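PDB 1G61: translation initiation factor 6 from Methanocaldococcus jannaschii, which binds the 50S ribosomal subunit and prevents it from joining the 30S subunit to form the 70S initiation complex. Local coordinates for residues 29-34 with 55-60; 60-65 with 73-78; 83-88 with 95-100. All blocks are in the same frame, centred on the assembly; numbering follows the deposited sequence.

Contact 1. Residues 29-34 with 55-60; sequences PIFLDK and GSSLVG
P29 and S57 bring two non-regular pieces of backbone together, with the CA of P29 5.0 Å from the CA of S57; on one side P29 to L32 form a type I turn closed by a weak bond from L32 N to P29 O, and on the other the chain turns into helix 59-62. The contact joins the loop between strand 25-28 and helix 34-44 to the turn that leads into helix 59-62. S57 points its short side chain at the first of these and comes up beside P29 and the F31 ring, touching both with its CB. This S57 CB meets the CB of P29 at 3.8 Å and lies 3.7 Å from CE2 of F31. The S57 OG comes to the edge of the F31 ring, in the ring plane, 3.7 Å from CE2. P29 approaches that ring differently: its CB sits over one face, 3.6 Å above the ring plane and displaced toward the rim. F31 reaches back because its CG lies between the backbone N and the carbonyl carbon (chi1 58°), which swings the ring over the start of its own turn. Proline suits the first turn position as a compact, rigid surface, and L18 of helix 15-18 touches both P29 and F31. The piece around S57 is shaped locally. S56 OG accepts from L58 N at 3.1 Å in an ST turn with an N-H...O angle of 164°, and L58 is the centre of an inverse gamma turn leading into the helix. No hydrogen bond links the two segments, so the contact rests on van der Waals fit and, probably, a mild attraction between the serine oxygen and the positively polarised hydrogens of the phenyl edge.

Contact 2. Residues 60-65 with 73-78; sequences GSLSVA and PKIVED
The carbonyl of L62 approaches one face of the P73 ring obliquely, displaced beyond the rim formed by CD and CG, so the oxygen lies nearer CD than the middle of the ring. The setting is the start of a beta-alpha-beta unit: a type I turn from P73 to V76 carries the chain from strand 69-73 toward helix 78-90, with V76 N bonded to P73 O at 3.0 Å. On the other side the chain leaves helix 59-62 at S63 and runs on into strand 64-65, antiparallel to 69-73.

The L62 O lies 3.2 Å from P73 CD. It is buried here and has no hydrogen-bonding partner in the model; CD, next to the ring nitrogen, carries hydrogens that are probably somewhat polarised, so the approach may be weakly favourable. Proline suits the place because its ring is a compact apolar surface; it also has no N-H to offer the L62 carbonyl, which therefore meets C-H groups instead. The P73 CG also receives the CB of L62 at 4.2 Å, and I53 and T105 pack on the same proline.

S63 has its own partner, its OG bonded to the carbonyl of L71 on strand 69-73, so the helix end is joined to that strand through a serine short enough to reach it. Further along the turn, the exposed I75 points its side chain back toward the helix end. L62 has its CG anti to its own carbonyl carbon (chi1 -69°), which sends the branched end toward the turn, and there L62 CD2 meets I75 CD1 at 4.3 Å.

Contact 3. Residues 83-88 with 95-100; sequences RIKNFL and LNVEII
L88 packs into the corner between L95 and V97, and this is the tight half of a contact in which helix 78-90 covers strand 96-100 within the beta-alpha-beta unit that begins with strand 69-73. Both methyls of L88 take part: CD1 touches V97 CG2 at 3.9 Å and also lies near L95 CD1, which CD2 touches at 3.9 Å, the leucine side chains crossing at about a right angle. Branched aliphatic residues suit both sides, since L88, L95 and V97 meet through methyls; L95 and V97 also rest on L70 and L72 of the adjoining parallel strand.

The other half is the solvent side. K85 is exposed, and its chain runs extended beyond CG along the border of the contact, where its one apolar touch puts CE 3.9 Å from V97 CG1. V97 CG1 stands anti to the backbone N (chi1 179°) and CG2 beside it, so one methyl faces the lysine and the other the leucine. Past CE, the K85 NZ gives a hydrogen to a water at 3.0 Å, and that water donates to V97 O at 3.1 Å.

Residues N96, E98 and I100 pair with strand 69-73, whereas the V97 carbonyl is met by this water. Lysine therefore combines two roles: its methylenes extend the apolar packing, and its ammonium reaches the strand backbone through solvent, probably a softer link than a direct bond.

The three contacts follow one another along the chain, each closing before the next opens. Contacts 1 and 2 have centres 12 Å apart and share G60 and helix 59-62; they also touch where S56 CB meets L62 CD1 at 3.9 Å. Contacts 2 and 3 have centres 10 Å apart and reach the same mixed sheet, 64-65, 69-73 and 96-100, with I99 packing on the 73-78 turn. Contacts 1 and 3 are about 17 Å apart between centres and do not touch. Together they join the loop before helix 34-44, through a short helix, to a beta-alpha-beta unit, building part of the compact alpha-beta body of this anti-association factor.

Contact 1. Residues 29-34 with 55-60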
ATOM      1  N   PRO A  29      -6.767   0.908  10.925  1.00  8.37           N
ATOM      2  CA  PRO A  29      -6.557   0.636  12.369  1.00 10.64           C
ATOM      3  C   PRO A  29      -7.856   0.616  13.155  1.00 10.40           C
ATOM      4  O   PRO A  29      -8.776   1.343  12.803  1.00 11.67           O
ATOM      5  CB  PRO A  29      -5.679   1.797  12.823  1.00 15.11           C
ATOM      6  CG  PRO A  29      -5.617   2.752  11.726  1.00 14.13           C
ATOM      7  CD  PRO A  29      -6.252   2.205  10.506  1.00 10.15           C
ATOM      8  N   ILE A  30      -7.866  -0.212  14.223  1.00 10.65           N
ATOM      9  CA  ILE A  30      -9.101  -0.296  15.016  1.00 10.95           C
ATOM     10  C   ILE A  30      -9.419   0.989  15.755  1.00 12.76           C
ATOM     11  O   ILE A  30     -10.583   1.158  16.160  1.00 14.16           O
ATOM     12  CB  ILE A  30      -9.037  -1.459  16.059  1.00 11.33           C
ATOM     13  CG1 ILE A  30      -7.896  -1.314  17.092  1.00 12.96           C
ATOM     14  CG2 ILE A  30      -8.971  -2.786  15.316  1.00 12.90           C
ATOM     15  CD1 ILE A  30      -8.014  -2.411  18.165  1.00 17.23           C
ATOM     16  N   PHE A  31      -8.453   1.891  15.923  1.00 11.92           N
ATOM     17  CA  PHE A  31      -8.746   3.089  16.734  1.00 12.23           C
ATOM     18  C   PHE A  31      -9.516   4.122  15.937  1.00 11.81           C
ATOM     19  O   PHE A  31      -9.983   5.097  16.518  1.00 14.35           O
ATOM     20  CB  PHE A  31      -7.444   3.678  17.311  1.00 12.29           C
ATOM     21  CG  PHE A  31      -6.351   4.084  16.352  1.00  9.84           C
ATOM     22  CD1 PHE A  31      -6.455   5.191  15.543  1.00 12.31           C
ATOM     23  CD2 PHE A  31      -5.176   3.330  16.299  1.00 11.98           C
ATOM     24  CE1 PHE A  31      -5.421   5.561  14.663  1.00 11.16           C
ATOM     25  CE2 PHE A  31      -4.138   3.673  15.465  1.00 12.01           C
ATOM     26  CZ  PHE A  31      -4.266   4.801  14.676  1.00 13.38           C
ATOM     27  N   LEU A  32      -9.621   3.999  14.613  1.00 12.19           N
ATOM     28  CA  LEU A  32     -10.371   5.032  13.871  1.00 13.20           C
ATOM     29  C   LEU A  32     -11.843   5.037  14.231  1.00 12.79           C
ATOM     30  O   LEU A  32     -12.407   3.947  14.478  1.00 14.94           O
ATOM     31  CB  LEU A  32     -10.256   4.743  12.381  1.00 13.14           C
ATOM     32  CG  LEU A  32      -9.011   5.223  11.659  1.00 15.75           C
ATOM     33  CD1 LEU A  32      -9.313   5.165  10.137  1.00 18.14           C
ATOM     34  CD2 LEU A  32      -8.532   6.589  12.099  1.00 18.71           C
ATOM     35  N   ASP A  33     -12.447   6.232  14.281  1.00 15.03           N
ATOM     36  CA  ASP A  33     -13.909   6.280  14.483  1.00 21.32           C
ATOM     37  C   ASP A  33     -14.686   6.062  13.187  1.00 19.75           C
ATOM     38  O   ASP A  33     -14.132   6.005  12.080  1.00 17.76           O
ATOM     39  CB  ASP A  33     -14.321   7.591  15.148  1.00 29.96           C
ATOM     40  CG  ASP A  33     -14.171   8.836  14.322  1.00 33.16           C
ATOM     41  OD1 ASP A  33     -14.067   9.937  14.927  1.00 38.12           O
ATOM     42  OD2 ASP A  33     -14.170   8.805  13.077  1.00 41.65           O
ATOM     43  N   LYS A  34     -16.028   5.933  13.319  1.00 21.00           N
ATOM     44  CA  LYS A  34     -16.841   5.561  12.174  1.00 20.56           C
ATOM     45  C   LYS A  34     -16.835   6.702  11.184  1.00 17.11           C
ATOM     46  O   LYS A  34     -16.848   6.458   9.979  1.00 19.82           O
ATOM     47  CB  LYS A  34     -18.258   5.144  12.572  1.00 34.90           C
ATOM     48  CG  LYS A  34     -18.642   3.868  11.806  1.00 43.28           C
ATOM     49  CD  LYS A  34     -17.786   2.705  12.313  1.00 49.74           C
ATOM     50  CE  LYS A  34     -18.500   1.933  13.419  1.00 51.26           C
ATOM     51  NZ  LYS A  34     -17.738   1.898  14.704  1.00 48.72           N
ATOM     52  N   GLY A  55      -1.142  -7.854  16.621  1.00 11.40           N
ATOM     53  CA  GLY A  55      -1.471  -7.118  17.816  1.00  9.54           C
ATOM     54  C   GLY A  55      -1.388  -5.631  17.604  1.00 10.05           C
ATOM     55  O   GLY A  55      -1.699  -4.885  18.553  1.00 14.58           O
ATOM     56  N   SER A  56      -0.960  -5.203  16.442  1.00 14.66           N
ATOM     57  CA  SER A  56      -0.519  -3.894  16.050  1.00 14.18           C
ATOM     58  C   SER A  56      -1.503  -3.152  15.166  1.00 11.08           C
ATOM     59  O   SER A  56      -2.187  -3.781  14.369  1.00 11.13           O
ATOM     60  CB  SER A  56       0.846  -4.079  15.312  1.00 17.76           C
ATOM     61  OG  SER A  56       1.329  -2.876  14.824  1.00 18.25           O
ATOM     62  N   SER A  57      -1.537  -1.833  15.201  1.00  9.63           N
ATOM     63  CA  SER A  57      -2.259  -0.997  14.248  1.00  9.01           C
ATOM     64  C   SER A  57      -1.453  -0.609  13.018  1.00  8.36           C
ATOM     65  O   SER A  57      -1.968   0.151  12.184  1.00 11.66           O
ATOM     66  CB  SER A  57      -2.863   0.248  14.937  1.00 15.31           C
ATOM     67  OG  SER A  57      -1.810   0.830  15.711  1.00 19.94           O
ATOM     68  N   LEU A  58      -0.229  -1.104  12.885  1.00  8.13           N
ATOM     69  CA  LEU A  58       0.647  -0.691  11.756  1.00  8.77           C
ATOM     70  C   LEU A  58       0.364  -1.547  10.525  1.00  7.53           C
ATOM     71  O   LEU A  58       1.238  -2.180   9.910  1.00  8.01           O
ATOM     72  CB  LEU A  58       2.106  -0.801  12.119  1.00  9.85           C
ATOM     73  CG  LEU A  58       2.514  -0.111  13.416  1.00 13.25           C
ATOM     74  CD1 LEU A  58       4.046  -0.298  13.545  1.00 28.74           C
ATOM     75  CD2 LEU A  58       2.124   1.340  13.497  1.00 21.46           C
ATOM     76  N   VAL A  59      -0.927  -1.546  10.122  1.00  7.29           N
ATOM     77  CA  VAL A  59      -1.410  -2.478   9.090  1.00  8.82           C
ATOM     78  C   VAL A  59      -0.730  -2.285   7.747  1.00  7.58           C
ATOM     79  O   VAL A  59      -0.401  -3.251   7.021  1.00  8.58           O
ATOM     80  CB  VAL A  59      -2.955  -2.284   8.933  1.00 14.92           C
ATOM     81  CG1 VAL A  59      -3.413  -3.033   7.705  1.00 23.91           C
ATOM     82  CG2 VAL A  59      -3.622  -2.711  10.229  1.00 21.80           C
ATOM     83  N   GLY A  60      -0.453  -1.031   7.366  1.00  7.56           N
ATOM     84  CA  GLY A  60       0.159  -0.705   6.090  1.00  7.41           C
ATOM     85  C   GLY A  60       1.624  -1.098   6.021  1.00  7.19           C
ATOM     86  O   GLY A  60       2.174  -1.355   4.950  1.00  9.83           O
TER

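Contact 2. Residues 60-65 with 73-78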
ATOM      1  N   GLY A  60      -0.453  -1.031   7.366  1.00  7.56           N
ATOM      2  CA  GLY A  60       0.159  -0.705   6.090  1.00  7.41           C
ATOM      3  C   GLY A  60       1.624  -1.098   6.021  1.00  7.19           C
ATOM      4  O   GLY A  60       2.174  -1.355   4.950  1.00  9.83           O
ATOM      5  N   SER A  61       2.295  -1.140   7.201  1.00  7.75           N
ATOM      6  CA  SER A  61       3.667  -1.576   7.254  1.00  7.21           C
ATOM      7  C   SER A  61       3.811  -3.098   7.287  1.00  6.53           C
ATOM      8  O   SER A  61       4.849  -3.609   6.860  1.00  7.09           O
ATOM      9  CB  SER A  61       4.404  -0.985   8.463  1.00  8.12           C
ATOM     10  OG  SER A  61       4.671   0.404   8.204  1.00 11.08           O
ATOM     11  N   LEU A  62       2.781  -3.761   7.806  1.00  6.61           N
ATOM     12  CA  LEU A  62       2.911  -5.200   8.046  1.00  7.35           C
ATOM     13  C   LEU A  62       2.300  -6.071   6.967  1.00  7.06           C
ATOM     14  O   LEU A  62       2.579  -7.268   6.920  1.00  8.60           O
ATOM     15  CB  LEU A  62       2.225  -5.562   9.375  1.00  9.30           C
ATOM     16  CG  LEU A  62       2.917  -5.045  10.644  1.00  8.55           C
ATOM     17  CD1 LEU A  62       1.975  -5.283  11.826  1.00 16.50           C
ATOM     18  CD2 LEU A  62       4.234  -5.790  10.762  1.00 16.23           C
ATOM     19  N   SER A  63       1.463  -5.528   6.096  1.00  7.68           N
ATOM     20  CA  SER A  63       0.698  -6.352   5.157  1.00  8.38           C
ATOM     21  C   SER A  63       0.666  -5.690   3.797  1.00  6.88           C
ATOM     22  O   SER A  63       0.943  -4.491   3.683  1.00  8.23           O
ATOM     23  CB  SER A  63      -0.706  -6.539   5.752  1.00 11.70           C
ATOM     24  OG  SER A  63      -1.485  -7.261   4.817  1.00 19.82           O
ATOM     25  N   VAL A  64       0.305  -6.486   2.780  1.00  8.78           N
ATOM     26  CA  VAL A  64       0.217  -6.116   1.368  1.00  9.89           C
ATOM     27  C   VAL A  64      -0.986  -6.778   0.755  1.00  7.63           C
ATOM     28  O   VAL A  64      -1.280  -7.928   1.124  1.00  9.11           O
ATOM     29  CB  VAL A  64       1.477  -6.722   0.689  1.00 16.45           C
ATOM     30  CG1 VAL A  64       1.415  -6.668  -0.781  1.00 14.72           C
ATOM     31  CG2 VAL A  64       2.722  -6.015   1.213  1.00 19.04           C
ATOM     32  N   ALA A  65      -1.657  -6.125  -0.190  1.00  7.00           N
ATOM     33  CA  ALA A  65      -2.743  -6.801  -0.872  1.00  7.10           C
ATOM     34  C   ALA A  65      -2.936  -6.252  -2.274  1.00  5.99           C
ATOM     35  O   ALA A  65      -2.543  -5.114  -2.564  1.00  7.75           O
ATOM     36  CB  ALA A  65      -4.073  -6.679  -0.120  1.00  7.90           C
ATOM     37  N   PRO A  73       2.271 -11.199   7.768  1.00  7.14           N
ATOM     38  CA  PRO A  73       3.522 -11.617   8.394  1.00  7.98           C
ATOM     39  C   PRO A  73       3.282 -12.765   9.360  1.00  7.99           C
ATOM     40  O   PRO A  73       2.141 -13.089   9.770  1.00  8.51           O
ATOM     41  CB  PRO A  73       3.942 -10.331   9.138  1.00  8.84           C
ATOM     42  CG  PRO A  73       2.632  -9.761   9.623  1.00  8.59           C
ATOM     43  CD  PRO A  73       1.719  -9.980   8.414  1.00  8.57           C
ATOM     44  N   LYS A  74       4.419 -13.394   9.772  1.00  8.82           N
ATOM     45  CA  LYS A  74       4.311 -14.582  10.608  1.00  9.95           C
ATOM     46  C   LYS A  74       3.707 -14.269  11.973  1.00  9.97           C
ATOM     47  O   LYS A  74       3.274 -15.200  12.669  1.00 11.36           O
ATOM     48  CB  LYS A  74       5.689 -15.250  10.763  1.00 12.45           C
ATOM     49  CG  LYS A  74       6.698 -14.374  11.511  1.00 13.89           C
ATOM     50  CD  LYS A  74       8.066 -15.047  11.541  1.00 16.39           C
ATOM     51  CE  LYS A  74       9.109 -14.132  12.170  1.00 16.28           C
ATOM     52  NZ  LYS A  74      10.303 -14.889  12.642  1.00 17.49           N
ATOM     53  N   ILE A  75       3.709 -13.012  12.393  1.00 10.32           N
ATOM     54  CA  ILE A  75       3.192 -12.632  13.707  1.00  9.85           C
ATOM     55  C   ILE A  75       1.684 -12.474  13.675  1.00 10.11           C
ATOM     56  O   ILE A  75       1.100 -12.143  14.721  1.00 11.98           O
ATOM     57  CB  ILE A  75       3.889 -11.333  14.190  1.00 10.15           C
ATOM     58  CG1 ILE A  75       3.720 -10.134  13.241  1.00 11.58           C
ATOM     59  CG2 ILE A  75       5.359 -11.554  14.540  1.00 11.50           C
ATOM     60  CD1 ILE A  75       4.222  -8.817  13.844  1.00 13.38           C
ATOM     61  N   VAL A  76       1.001 -12.655  12.521  1.00  9.61           N
ATOM     62  CA  VAL A  76      -0.452 -12.493  12.547  1.00  9.78           C
ATOM     63  C   VAL A  76      -1.034 -13.491  13.534  1.00 10.14           C
ATOM     64  O   VAL A  76      -0.606 -14.644  13.621  1.00 13.29           O
ATOM     65  CB  VAL A  76      -1.029 -12.597  11.112  1.00  9.50           C
ATOM     66  CG1 VAL A  76      -0.901 -14.034  10.576  1.00  9.78           C
ATOM     67  CG2 VAL A  76      -2.470 -12.141  11.073  1.00 10.15           C
ATOM     68  N   GLU A  77      -2.025 -13.057  14.300  1.00 10.64           N
ATOM     69  CA  GLU A  77      -2.607 -13.885  15.348  1.00 10.80           C
ATOM     70  C   GLU A  77      -3.797 -14.653  14.833  1.00 11.75           C
ATOM     71  O   GLU A  77      -4.450 -14.200  13.884  1.00 12.04           O
ATOM     72  CB  GLU A  77      -2.986 -12.970  16.546  1.00 14.33           C
ATOM     73  CG  GLU A  77      -1.693 -12.278  17.009  1.00 17.20           C
ATOM     74  CD  GLU A  77      -1.832 -11.315  18.154  1.00 20.99           C
ATOM     75  OE1 GLU A  77      -2.924 -11.173  18.744  1.00 21.96           O
ATOM     76  OE2 GLU A  77      -0.866 -10.632  18.573  1.00 24.09           O
ATOM     77  N   ASP A  78      -4.115 -15.814  15.393  1.00 13.03           N
ATOM     78  CA  ASP A  78      -5.234 -16.599  14.890  1.00 13.50           C
ATOM     79  C   ASP A  78      -6.525 -15.825  14.855  1.00 14.03           C
ATOM     80  O   ASP A  78      -7.287 -15.944  13.886  1.00 13.15           O
ATOM     81  CB  ASP A  78      -5.395 -17.851  15.772  1.00 16.31           C
ATOM     82  CG  ASP A  78      -4.303 -18.881  15.581  1.00 18.61           C
ATOM     83  OD1 ASP A  78      -3.476 -18.762  14.654  1.00 24.76           O
ATOM     84  OD2 ASP A  78      -4.273 -19.832  16.380  1.00 28.35           O
TER

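Contact 3. Residues 83-88 with 95-100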
ATOM      1  N   ARG A  83     -10.719 -13.025  11.680  1.00 10.36           N
ATOM      2  CA  ARG A  83     -11.424 -11.779  11.450  1.00 10.51           C
ATOM      3  C   ARG A  83     -11.285 -11.377   9.977  1.00  9.56           C
ATOM      4  O   ARG A  83     -12.263 -10.981   9.316  1.00 10.00           O
ATOM      5  CB  ARG A  83     -10.896 -10.640  12.335  1.00 12.07           C
ATOM      6  CG  ARG A  83     -11.566  -9.292  12.062  1.00 12.66           C
ATOM      7  CD  ARG A  83     -11.230  -8.281  13.153  1.00 12.52           C
ATOM      8  NE  ARG A  83     -11.858  -7.005  12.870  1.00 11.39           N
ATOM      9  CZ  ARG A  83     -13.183  -6.726  12.964  1.00 13.07           C
ATOM     10  NH1 ARG A  83     -14.060  -7.631  13.360  1.00 16.86           N
ATOM     11  NH2 ARG A  83     -13.589  -5.494  12.630  1.00 13.35           N
ATOM     12  N   ILE A  84     -10.060 -11.439   9.479  1.00  8.59           N
ATOM     13  CA  ILE A  84      -9.830 -11.061   8.072  1.00  8.78           C
ATOM     14  C   ILE A  84     -10.512 -12.022   7.119  1.00  7.89           C
ATOM     15  O   ILE A  84     -11.201 -11.570   6.182  1.00  8.95           O
ATOM     16  CB  ILE A  84      -8.313 -11.006   7.805  1.00 10.20           C
ATOM     17  CG1 ILE A  84      -7.653  -9.864   8.573  1.00 11.38           C
ATOM     18  CG2 ILE A  84      -8.020 -10.897   6.304  1.00 11.70           C
ATOM     19  CD1 ILE A  84      -6.137  -9.933   8.649  1.00 14.05           C
ATOM     20  N   LYS A  85     -10.389 -13.317   7.306  1.00  9.29           N
ATOM     21  CA  LYS A  85     -11.036 -14.264   6.391  1.00  9.42           C
ATOM     22  C   LYS A  85     -12.549 -14.128   6.489  1.00  7.79           C
ATOM     23  O   LYS A  85     -13.228 -14.269   5.451  1.00  9.48           O
ATOM     24  CB  LYS A  85     -10.560 -15.700   6.710  1.00 11.04           C
ATOM     25  CG  LYS A  85      -9.072 -15.889   6.355  1.00 12.76           C
ATOM     26  CD  LYS A  85      -8.648 -17.341   6.507  1.00 17.24           C
ATOM     27  CE  LYS A  85      -7.252 -17.429   5.865  1.00 17.67           C
ATOM     28  NZ  LYS A  85      -6.796 -18.833   5.851  1.00 21.25           N
ATOM     29  N   ASN A  86     -13.096 -13.860   7.667  1.00  8.70           N
ATOM     30  CA  ASN A  86     -14.550 -13.697   7.780  1.00  8.86           C
ATOM     31  C   ASN A  86     -15.001 -12.474   6.985  1.00  8.97           C
ATOM     32  O   ASN A  86     -16.029 -12.539   6.274  1.00  9.01           O
ATOM     33  CB  ASN A  86     -14.955 -13.596   9.267  1.00  9.74           C
ATOM     34  CG  ASN A  86     -16.440 -13.308   9.375  1.00  8.34           C
ATOM     35  OD1 ASN A  86     -16.828 -12.157   9.640  1.00 12.17           O
ATOM     36  ND2 ASN A  86     -17.215 -14.334   9.185  1.00  9.29           N
ATOM     37  N   PHE A  87     -14.279 -11.370   7.072  1.00  9.04           N
ATOM     38  CA  PHE A  87     -14.598 -10.163   6.298  1.00  8.42           C
ATOM     39  C   PHE A  87     -14.558 -10.454   4.813  1.00  9.23           C
ATOM     40  O   PHE A  87     -15.441 -10.051   4.038  1.00  9.61           O
ATOM     41  CB  PHE A  87     -13.553  -9.103   6.681  1.00  9.24           C
ATOM     42  CG  PHE A  87     -13.465  -7.931   5.700  1.00  8.72           C
ATOM     43  CD1 PHE A  87     -14.416  -6.916   5.720  1.00  9.27           C
ATOM     44  CD2 PHE A  87     -12.472  -7.837   4.754  1.00  9.63           C
ATOM     45  CE1 PHE A  87     -14.333  -5.851   4.829  1.00  9.64           C
ATOM     46  CE2 PHE A  87     -12.354  -6.787   3.849  1.00  9.76           C
ATOM     47  CZ  PHE A  87     -13.304  -5.778   3.880  1.00 11.68           C
ATOM     48  N   LEU A  88     -13.535 -11.190   4.362  1.00  8.76           N
ATOM     49  CA  LEU A  88     -13.466 -11.529   2.916  1.00  8.64           C
ATOM     50  C   LEU A  88     -14.670 -12.385   2.549  1.00  8.68           C
ATOM     51  O   LEU A  88     -15.312 -12.144   1.497  1.00 10.20           O
ATOM     52  CB  LEU A  88     -12.135 -12.220   2.619  1.00  8.53           C
ATOM     53  CG  LEU A  88     -10.905 -11.326   2.792  1.00  7.96           C
ATOM     54  CD1 LEU A  88      -9.621 -12.140   2.575  1.00 11.06           C
ATOM     55  CD2 LEU A  88     -10.887 -10.095   1.897  1.00  9.38           C
ATOM     56  N   LEU A  95      -9.485 -14.194  -2.150  1.00 10.15           N
ATOM     57  CA  LEU A  95      -8.082 -13.841  -2.260  1.00  8.50           C
ATOM     58  C   LEU A  95      -7.217 -15.019  -1.856  1.00  8.63           C
ATOM     59  O   LEU A  95      -7.623 -15.850  -1.025  1.00  9.66           O
ATOM     60  CB  LEU A  95      -7.694 -12.711  -1.305  1.00  9.97           C
ATOM     61  CG  LEU A  95      -8.474 -11.397  -1.456  1.00 12.89           C
ATOM     62  CD1 LEU A  95      -7.907 -10.328  -0.536  1.00 12.64           C
ATOM     63  CD2 LEU A  95      -8.428 -10.898  -2.873  1.00 20.65           C
ATOM     64  N   ASN A  96      -5.990 -15.025  -2.374  1.00  7.89           N
ATOM     65  CA  ASN A  96      -4.960 -15.948  -1.932  1.00  8.02           C
ATOM     66  C   ASN A  96      -4.377 -15.385  -0.641  1.00  7.84           C
ATOM     67  O   ASN A  96      -3.512 -14.496  -0.732  1.00  9.68           O
ATOM     68  CB  ASN A  96      -3.873 -16.082  -2.997  1.00  9.82           C
ATOM     69  CG  ASN A  96      -4.343 -16.631  -4.322  1.00 12.78           C
ATOM     70  OD1 ASN A  96      -5.155 -17.557  -4.366  1.00 16.44           O
ATOM     71  ND2 ASN A  96      -3.851 -16.086  -5.434  1.00 12.11           N
ATOM     72  N   VAL A  97      -4.860 -15.796   0.537  1.00  8.79           N
ATOM     73  CA  VAL A  97      -4.331 -15.271   1.794  1.00  8.14           C
ATOM     74  C   VAL A  97      -3.084 -16.082   2.155  1.00  8.71           C
ATOM     75  O   VAL A  97      -3.150 -17.287   2.338  1.00 10.69           O
ATOM     76  CB  VAL A  97      -5.389 -15.331   2.897  1.00  9.13           C
ATOM     77  CG1 VAL A  97      -4.830 -14.793   4.217  1.00 10.55           C
ATOM     78  CG2 VAL A  97      -6.615 -14.542   2.411  1.00 11.11           C
ATOM     79  N   GLU A  98      -1.943 -15.387   2.239  1.00  8.39           N
ATOM     80  CA  GLU A  98      -0.651 -16.093   2.343  1.00  7.83           C
ATOM     81  C   GLU A  98       0.166 -15.512   3.467  1.00  7.46           C
ATOM     82  O   GLU A  98       0.352 -14.271   3.507  1.00  8.71           O
ATOM     83  CB  GLU A  98       0.089 -15.978   1.003  1.00  9.50           C
ATOM     84  CG  GLU A  98       1.535 -16.400   1.039  1.00 10.27           C
ATOM     85  CD  GLU A  98       1.791 -17.873   1.250  1.00 12.23           C
ATOM     86  OE1 GLU A  98       0.816 -18.653   1.367  1.00 12.35           O
ATOM     87  OE2 GLU A  98       2.979 -18.282   1.293  1.00 13.26           O
ATOM     88  N   ILE A  99       0.646 -16.335   4.405  1.00  8.36           N
ATOM     89  CA  ILE A  99       1.576 -15.871   5.428  1.00  8.20           C
ATOM     90  C   ILE A  99       2.985 -16.014   4.853  1.00  8.08           C
ATOM     91  O   ILE A  99       3.432 -17.116   4.473  1.00 10.40           O
ATOM     92  CB  ILE A  99       1.401 -16.675   6.726  1.00  9.91           C
ATOM     93  CG1 ILE A  99      -0.036 -16.506   7.280  1.00 12.84           C
ATOM     94  CG2 ILE A  99       2.504 -16.293   7.713  1.00 10.84           C
ATOM     95  CD1 ILE A  99      -0.344 -17.370   8.492  1.00 15.65           C
ATOM     96  N   ILE A 100       3.669 -14.871   4.774  1.00  7.71           N
ATOM     97  CA  ILE A 100       5.069 -14.801   4.335  1.00  8.20           C
ATOM     98  C   ILE A 100       5.917 -14.875   5.600  1.00  8.13           C
ATOM     99  O   ILE A 100       5.897 -13.947   6.424  1.00  9.90           O
ATOM    100  CB  ILE A 100       5.320 -13.494   3.571  1.00  7.83           C
ATOM    101  CG1 ILE A 100       4.479 -13.380   2.287  1.00  9.77           C
ATOM    102  CG2 ILE A 100       6.815 -13.349   3.305  1.00  9.54           C
ATOM    103  CD1 ILE A 100       4.772 -14.443   1.235  1.00 10.10           C
TER
HETATM  104  O   HOH W   1      -3.967 -18.477   5.073  1.00 39.84           O